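PDB 3GLD: pilin from Streptococcus pyogenes serotype M1, which forms the covalently linked backbone of the pilus, with which the bacterium adheres to host cells, aggregates and builds biofilms. Local coordinates for residues V110-S114 / N155-S159; T184-N188 / G238-V242; V259-D263 / K282-I286. The protein carries 2 engineered substitutions. All coordinates share one frame; numbering follows the deposited sequence.

All three contacts are antiparallel pairings in the two tandem beta domains of this pilin. Contact 1 belongs to the first domain; contacts 2 and 3 belong to the second. Contacts 1 and 2 are partly buried and contact 3 lies at the surface, yet contacts 1 and 3 reach the same sheet through neighbouring strands 151-169 and 284-291. Their chemistry differs accordingly: contact 1 holds a residue of an isopeptide cross-link, contact 2 drapes a lysine over backbone and sends a tyrosine inward, and contact 3 packs a methionine beside a proline. Pro111 touches Gly238 across the domain boundary, while Tyr241 meets Met284 and Ile286, joining contacts 2 and 3.

Contact 1 (V110-S114 / N155-S159); sequences VPGVS and NSLDS
A short antiparallel ladder in the first immunoglobulin-like, isopeptide-containing domain joins Val113 and Ser114 to Ser156 and Leu157 of strand 151-169. The short strand emerges from a type II beta turn running from Val110 to Val113. Pro111 suits the second position of that turn because its ring already fixes the required phi, and Gly112 suits the third because phi is positive there. The absence of a side chain on Gly112 also leaves room for the backbone of Asp158. From Asp158 N a short, nearly straight hydrogen bond of 2.7 Å reaches Gly112 O.

Ser114 and Ser156 form the hydrogen-bonded pair. Ser114 N gives to Ser156 O at 2.9 Å, and Ser156 N returns a bond to Ser114 O at 3.0 Å. Small polar residues suit this more open face, away from Val113 and Leu157; the CB atoms of Ser114 and Ser156 are 4.4 Å apart. Ser156 O also receives a CA-H...O contact from Val113 CA at 3.3 Å, so one carbonyl serves two donors.

On the other face sit Val113 and Leu157, the non-hydrogen-bonded pair. With CG1 trans to its own nitrogen (chi1 177°), Val113 directs that methyl to Asn155 CB at 3.9 Å and leaves CG2 to meet Leu157 CD1. These compact branched residues suit the inner face, where Phe39 packs on Val113 and Leu25 and Leu27 touch Leu157.

Asn155 is the isopeptide partner of Lys23 in the native protein; the side chain of Ala104, engineered in place of the residue that promotes that bond, lies about 5 Å from its own. Asn155 OD1 accepts a bond from Asp116 N, which steadies the amide. Nearer the backbone, Asn155 CB lies 3.5 Å from Ser114 O.

Contact 2 (T184-N188 / G238-V242); sequences TLKAN and GVDYV
Lys186 lays its aliphatic chain across Asp240 and Val242 of the facing antiparallel strand in the second domain. Bends at chi2 (72°) and chi4 (-61°) turn it back along its own strand, from Asp240 toward Val242, bringing CD to 3.4 Å from Asp240 O and NZ to 3.6 Å from Val242 CG2. A long flexible residue suits this place: its methylenes lie on backbone and valine while the ammonium goes on to Gln276 OE1. Its own backbone N gives a hydrogen bond of 3.0 Å to Asp240 O. The return link runs through a water, which donates to Lys186 O and accepts from Asp240 N at 2.9 Å; Asp240 OD1 bonds Thr278 OG1.

On the opposite face, Leu185 CD2 packs on Tyr241 CB at 3.7 Å. Tyr241 CG sits between the nitrogen and the carbonyl carbon (chi1 66°), which leads the ring away from the facing strand, with Leu185 CD2 still approaching it obliquely. Val239 extends this apolar patch, its CG1 4.2 Å from Leu185 CB.

Asn188 CG takes the same position, pointing ND2 to 3.1 Å from Gly238 O. Gly238 suits the loop before the strand, since at its positive phi a CB would press on the preceding carbonyl O.

Strands 179-185 and 240-245 are the central pair of a four-stranded antiparallel sheet, between 220-224 and 277-278, while the Tyr241 ring packs against strand 284-291.

Contact 3 (V259-D263 / K282-I286); sequences VSPQD and KDMTI
Strands 259-261 and 284-286 run antiparallel in the second, CnaB-like beta domain, their axes approaching to 4.7 Å with N-to-C directions 163° apart. Ser260 and Thr285 are the hydrogen-bonded pair. Ser260 N reaches Thr285 O at 2.9 Å, and Thr285 N returns a hydrogen bond to Ser260 O at 3.0 Å. Pro261 costs this ladder nothing, since the nitrogen at its non-hydrogen-bonded position has no partner to supply across the strands; Gln262 N then resumes the pairing with Asp283 O at 3.0 Å.

Met284 carries the apolar side. Its chain leaves trans to the backbone nitrogen, then bends at chi2 and chi3 (63° and 86°), folding the thioether over the neighbouring strand. SD settles 3.8 Å from Pro261 CD, with the two side chains alongside each other, and CE touches Val259 CG1 at 3.6 Å. A flexible methionine suits a place where it must follow both a valine and a rigid proline ring; Leu162 of strand 151-169 packs on it too.

At the exposed end, Lys282 and Asp263 cross almost at right angles. Lys282 CE comes against Asp263 OD2, and the opposite charges, Lys282 NZ standing 4.3 Å from Asp263 OD2, are beyond a salt bridge and may attract weakly.

Contact 1 (V110-S114 / N155-S159)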
loop_
_atom_site.group_PDB
_atom_site.type_symbol
_atom_site.label_atom_id
_atom_site.label_comp_id
_atom_site.label_asym_id
_atom_site.label_seq_id
_atom_site.Cartn_x
_atom_site.Cartn_y
_atom_site.Cartn_z
ATOM N N VAL A 110 3.600 6.437 3.972
ATOM C CA VAL A 110 3.357 6.247 2.542
ATOM C C VAL A 110 1.885 6.553 2.285
ATOM O O VAL A 110 1.014 6.014 2.973
ATOM C CB VAL A 110 3.660 4.787 2.137
ATOM C CG1 VAL A 110 3.439 4.536 0.641
ATOM C CG2 VAL A 110 5.072 4.398 2.578
ATOM N N PRO A 111 1.598 7.414 1.284
ATOM C CA PRO A 111 0.207 7.775 0.967
ATOM C C PRO A 111 -0.669 6.557 0.692
ATOM O O PRO A 111 -0.233 5.622 0.032
ATOM C CB PRO A 111 0.346 8.648 -0.289
ATOM C CG PRO A 111 1.774 9.127 -0.255
ATOM C CD PRO A 111 2.535 7.973 0.296
ATOM N N GLY A 112 -1.890 6.578 1.225
ATOM C CA GLY A 112 -2.819 5.464 1.110
ATOM C C GLY A 112 -2.602 4.291 2.067
ATOM O O GLY A 112 -3.400 3.346 2.066
ATOM N N VAL A 113 -1.523 4.321 2.853
ATOM C CA VAL A 113 -1.217 3.200 3.770
ATOM C C VAL A 113 -1.671 3.432 5.208
ATOM O O VAL A 113 -1.358 4.446 5.810
ATOM C CB VAL A 113 0.296 2.814 3.768
ATOM C CG1 VAL A 113 0.571 1.705 4.790
ATOM C CG2 VAL A 113 0.727 2.374 2.359
ATOM N N SER A 114 -2.422 2.473 5.730
ATOM C CA SER A 114 -2.807 2.440 7.130
ATOM C C SER A 114 -1.876 1.472 7.850
ATOM O O SER A 114 -1.766 0.305 7.461
ATOM C CB SER A 114 -4.240 1.942 7.266
ATOM O OG SER A 114 -5.141 2.831 6.631
ATOM N N ASN A 155 0.009 -4.086 7.131
ATOM C CA ASN A 155 -0.475 -2.769 6.741
ATOM C C ASN A 155 -1.518 -2.894 5.627
ATOM O O ASN A 155 -1.561 -3.916 4.922
ATOM C CB ASN A 155 0.675 -1.873 6.289
ATOM C CG ASN A 155 1.611 -1.497 7.423
ATOM O OD1 ASN A 155 1.299 -1.664 8.620
ATOM N ND2 ASN A 155 2.777 -0.981 7.053
ATOM N N SER A 156 -2.366 -1.876 5.485
ATOM C CA SER A 156 -3.390 -1.864 4.414
ATOM C C SER A 156 -3.096 -0.766 3.401
ATOM O O SER A 156 -2.877 0.390 3.763
ATOM C CB SER A 156 -4.815 -1.708 4.969
ATOM O OG SER A 156 -5.775 -1.946 3.931
ATOM N N LEU A 157 -3.039 -1.147 2.132
ATOM C CA LEU A 157 -2.843 -0.181 1.058
ATOM C C LEU A 157 -4.201 0.151 0.444
ATOM O O LEU A 157 -4.871 -0.710 -0.140
ATOM C CB LEU A 157 -1.904 -0.741 -0.012
ATOM C CG LEU A 157 -1.693 0.141 -1.240
ATOM C CD1 LEU A 157 -0.919 1.415 -0.912
ATOM C CD2 LEU A 157 -0.981 -0.688 -2.324
ATOM N N ASP A 158 -4.605 1.399 0.600
ATOM C CA ASP A 158 -5.838 1.889 -0.038
ATOM C C ASP A 158 -5.467 2.537 -1.389
ATOM O O ASP A 158 -4.313 2.889 -1.630
ATOM C CB ASP A 158 -6.585 2.865 0.894
ATOM C CG ASP A 158 -8.061 3.094 0.479
ATOM O OD1 ASP A 158 -8.543 2.502 -0.517
ATOM O OD2 ASP A 158 -8.739 3.871 1.168
ATOM N N SER A 159 -6.442 2.656 -2.278
ATOM C CA SER A 159 -6.239 3.369 -3.539
ATOM C C SER A 159 -7.580 3.972 -3.898
ATOM O O SER A 159 -8.522 3.848 -3.141
ATOM C CB SER A 159 -5.689 2.445 -4.618
ATOM O OG SER A 159 -6.507 1.313 -4.766
#

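Contact 2 (T184-N188 / G238-V242)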
loop_
_atom_site.group_PDB
_atom_site.type_symbol
_atom_site.label_atom_id
_atom_site.label_comp_id
_atom_site.label_asym_id
_atom_site.label_seq_id
_atom_site.Cartn_x
_atom_site.Cartn_y
_atom_site.Cartn_z
ATOM N N THR A 184 -3.324 12.854 -18.089
ATOM C CA THR A 184 -1.925 12.594 -17.739
ATOM C C THR A 184 -1.804 12.412 -16.234
ATOM O O THR A 184 -2.174 13.293 -15.464
ATOM C CB THR A 184 -1.014 13.732 -18.191
ATOM O OG1 THR A 184 -1.295 14.032 -19.558
ATOM C CG2 THR A 184 0.465 13.345 -18.040
ATOM N N LEU A 185 -1.335 11.231 -15.843
ATOM C CA LEU A 185 -0.916 10.951 -14.479
ATOM C C LEU A 185 0.614 11.132 -14.386
ATOM O O LEU A 185 1.355 10.711 -15.282
ATOM C CB LEU A 185 -1.317 9.528 -14.111
ATOM C CG LEU A 185 -2.726 9.062 -14.509
ATOM C CD1 LEU A 185 -2.803 7.570 -14.413
ATOM C CD2 LEU A 185 -3.808 9.697 -13.674
ATOM N N LYS A 186 1.074 11.771 -13.308
ATOM C CA LYS A 186 2.484 12.136 -13.151
ATOM C C LYS A 186 3.211 11.170 -12.223
ATOM O O LYS A 186 2.690 10.788 -11.175
ATOM C CB LYS A 186 2.633 13.560 -12.617
ATOM C CG LYS A 186 2.206 14.665 -13.590
ATOM C CD LYS A 186 0.697 14.734 -13.757
ATOM C CE LYS A 186 0.310 15.547 -14.977
ATOM N NZ LYS A 186 0.800 16.955 -14.864
ATOM N N ALA A 187 4.421 10.787 -12.619
ATOM C CA ALA A 187 5.263 9.922 -11.795
ATOM C C ALA A 187 5.646 10.604 -10.483
ATOM O O ALA A 187 5.735 11.829 -10.406
ATOM C CB ALA A 187 6.532 9.507 -12.577
ATOM N N ASN A 188 5.847 9.799 -9.451
ATOM C CA ASN A 188 6.507 10.247 -8.226
ATOM C C ASN A 188 7.412 9.120 -7.718
ATOM O O ASN A 188 7.534 8.090 -8.382
ATOM C CB ASN A 188 5.486 10.712 -7.161
ATOM C CG ASN A 188 4.454 9.664 -6.828
ATOM O OD1 ASN A 188 4.751 8.472 -6.749
ATOM N ND2 ASN A 188 3.208 10.109 -6.625
ATOM N N GLY A 238 -2.051 9.815 -3.712
ATOM C CA GLY A 238 -0.854 10.658 -3.777
ATOM C C GLY A 238 -0.315 10.977 -5.170
ATOM O O GLY A 238 0.788 11.511 -5.302
ATOM N N VAL A 239 -1.099 10.684 -6.208
ATOM C CA VAL A 239 -0.661 10.885 -7.593
ATOM C C VAL A 239 -1.263 12.148 -8.183
ATOM O O VAL A 239 -2.487 12.359 -8.129
ATOM C CB VAL A 239 -0.970 9.660 -8.493
ATOM C CG1 VAL A 239 -0.800 10.006 -9.995
ATOM C CG2 VAL A 239 -0.049 8.482 -8.140
ATOM N N ASP A 240 -0.407 12.997 -8.738
ATOM C CA ASP A 240 -0.889 14.198 -9.433
ATOM C C ASP A 240 -1.440 13.852 -10.796
ATOM O O ASP A 240 -0.967 12.913 -11.447
ATOM C CB ASP A 240 0.217 15.241 -9.584
ATOM C CG ASP A 240 0.687 15.775 -8.257
ATOM O OD1 ASP A 240 0.142 15.364 -7.219
ATOM O OD2 ASP A 240 1.607 16.604 -8.245
ATOM N N TYR A 241 -2.438 14.612 -11.235
ATOM C CA TYR A 241 -2.988 14.404 -12.562
ATOM C C TYR A 241 -3.675 15.659 -13.102
ATOM O O TYR A 241 -4.031 16.563 -12.351
ATOM C CB TYR A 241 -3.930 13.185 -12.583
ATOM C CG TYR A 241 -5.187 13.361 -11.766
ATOM C CD1 TYR A 241 -6.324 13.951 -12.324
ATOM C CD2 TYR A 241 -5.239 12.941 -10.431
ATOM C CE1 TYR A 241 -7.479 14.132 -11.569
ATOM C CE2 TYR A 241 -6.370 13.112 -9.673
ATOM C CZ TYR A 241 -7.497 13.706 -10.247
ATOM O OH TYR A 241 -8.634 13.869 -9.501
ATOM N N VAL A 242 -3.836 15.686 -14.425
ATOM C CA VAL A 242 -4.579 16.721 -15.122
ATOM C C VAL A 242 -5.476 16.021 -16.128
ATOM O O VAL A 242 -5.040 15.085 -16.822
ATOM C CB VAL A 242 -3.642 17.681 -15.904
ATOM C CG1 VAL A 242 -4.445 18.862 -16.482
ATOM C CG2 VAL A 242 -2.519 18.218 -15.019
HETATM O O HOH W 1 -3.607 15.767 -19.520
HETATM O O HOH W 2 2.388 12.152 -8.967
#

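Contact 3 (V259-D263 / K282-I286)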
loop_
_atom_site.group_PDB
_atom_site.type_symbol
_atom_site.label_atom_id
_atom_site.label_comp_id
_atom_site.label_asym_id
_atom_site.label_seq_id
_atom_site.Cartn_x
_atom_site.Cartn_y
_atom_site.Cartn_z
ATOM N N VAL A 259 -15.320 19.639 -10.468
ATOM C CA VAL A 259 -14.360 18.779 -9.778
ATOM C C VAL A 259 -14.911 18.411 -8.410
ATOM O O VAL A 259 -14.957 19.238 -7.509
ATOM C CB VAL A 259 -12.974 19.468 -9.616
ATOM C CG1 VAL A 259 -11.976 18.528 -8.917
ATOM C CG2 VAL A 259 -12.420 19.907 -10.976
ATOM N N SER A 260 -15.333 17.168 -8.252
ATOM C CA SER A 260 -16.121 16.798 -7.089
ATOM C C SER A 260 -15.582 15.552 -6.384
ATOM O O SER A 260 -15.944 14.442 -6.766
ATOM C CB SER A 260 -17.581 16.576 -7.516
ATOM O OG SER A 260 -18.362 16.142 -6.430
ATOM N N PRO A 261 -14.704 15.741 -5.356
ATOM C CA PRO A 261 -14.273 14.616 -4.510
ATOM C C PRO A 261 -15.369 14.232 -3.543
ATOM O O PRO A 261 -16.056 15.114 -3.013
ATOM C CB PRO A 261 -13.053 15.167 -3.743
ATOM C CG PRO A 261 -13.147 16.638 -3.820
ATOM C CD PRO A 261 -13.925 16.966 -5.092
ATOM N N GLN A 262 -15.537 12.935 -3.310
ATOM C CA GLN A 262 -16.694 12.435 -2.544
ATOM C C GLN A 262 -17.104 13.175 -1.229
ATOM O O GLN A 262 -18.286 13.558 -1.053
ATOM C CB GLN A 262 -16.546 10.941 -2.297
ATOM C CG GLN A 262 -17.761 10.348 -1.619
ATOM C CD GLN A 262 -17.663 8.860 -1.458
ATOM O OE1 GLN A 262 -17.070 8.173 -2.288
ATOM N NE2 GLN A 262 -18.256 8.346 -0.394
ATOM N N ASP A 263 -16.164 13.383 -0.314
ATOM C CA ASP A 263 -16.493 14.094 0.945
ATOM C C ASP A 263 -15.849 15.481 0.994
ATOM O O ASP A 263 -15.476 15.965 2.068
ATOM C CB ASP A 263 -16.013 13.305 2.180
ATOM C CG ASP A 263 -16.693 11.946 2.334
ATOM O OD1 ASP A 263 -17.933 11.885 2.466
ATOM O OD2 ASP A 263 -15.971 10.926 2.346
ATOM N N LYS A 282 -10.302 9.563 -1.343
ATOM C CA LYS A 282 -11.687 9.766 -1.738
ATOM C C LYS A 282 -11.863 9.630 -3.265
ATOM O O LYS A 282 -11.090 10.199 -4.035
ATOM C CB LYS A 282 -12.139 11.168 -1.326
ATOM C CG LYS A 282 -12.002 11.465 0.176
ATOM C CD LYS A 282 -13.038 10.689 0.983
ATOM C CE LYS A 282 -13.020 11.086 2.470
ATOM N NZ LYS A 282 -11.745 10.723 3.120
ATOM N N ASP A 283 -12.903 8.910 -3.675
ATOM C CA ASP A 283 -13.252 8.745 -5.096
ATOM C C ASP A 283 -13.527 10.126 -5.700
ATOM O O ASP A 283 -14.212 10.959 -5.094
ATOM C CB ASP A 283 -14.488 7.866 -5.235
ATOM C CG ASP A 283 -14.210 6.387 -5.023
ATOM O OD1 ASP A 283 -13.113 5.895 -5.396
ATOM O OD2 ASP A 283 -15.140 5.682 -4.554
ATOM N N MET A 284 -12.959 10.389 -6.872
ATOM C CA MET A 284 -13.092 11.693 -7.507
ATOM C C MET A 284 -13.999 11.615 -8.712
ATOM O O MET A 284 -13.812 10.741 -9.550
ATOM C CB MET A 284 -11.715 12.217 -7.931
ATOM C CG MET A 284 -11.768 13.502 -8.799
ATOM S SD MET A 284 -12.474 14.917 -7.937
ATOM C CE MET A 284 -11.013 15.568 -7.100
ATOM N N THR A 285 -14.956 12.549 -8.845
ATOM C CA THR A 285 -15.750 12.623 -10.067
ATOM C C THR A 285 -15.635 14.000 -10.702
ATOM O O THR A 285 -15.898 15.009 -10.053
ATOM C CB THR A 285 -17.223 12.283 -9.817
ATOM O OG1 THR A 285 -17.307 10.985 -9.266
ATOM C CG2 THR A 285 -18.022 12.284 -11.132
ATOM N N ILE A 286 -15.228 14.019 -11.972
ATOM C CA ILE A 286 -15.018 15.239 -12.718
ATOM C C ILE A 286 -15.924 15.211 -13.946
ATOM O O ILE A 286 -15.819 14.314 -14.790
ATOM C CB ILE A 286 -13.552 15.407 -13.156
ATOM C CG1 ILE A 286 -12.626 15.302 -11.931
ATOM C CG2 ILE A 286 -13.373 16.723 -13.910
ATOM C CD1 ILE A 286 -11.170 15.559 -12.217
HETATM O O HOH W 3 -14.711 7.733 -1.521
HETATM O O HOH W 4 -17.612 6.420 -3.836
#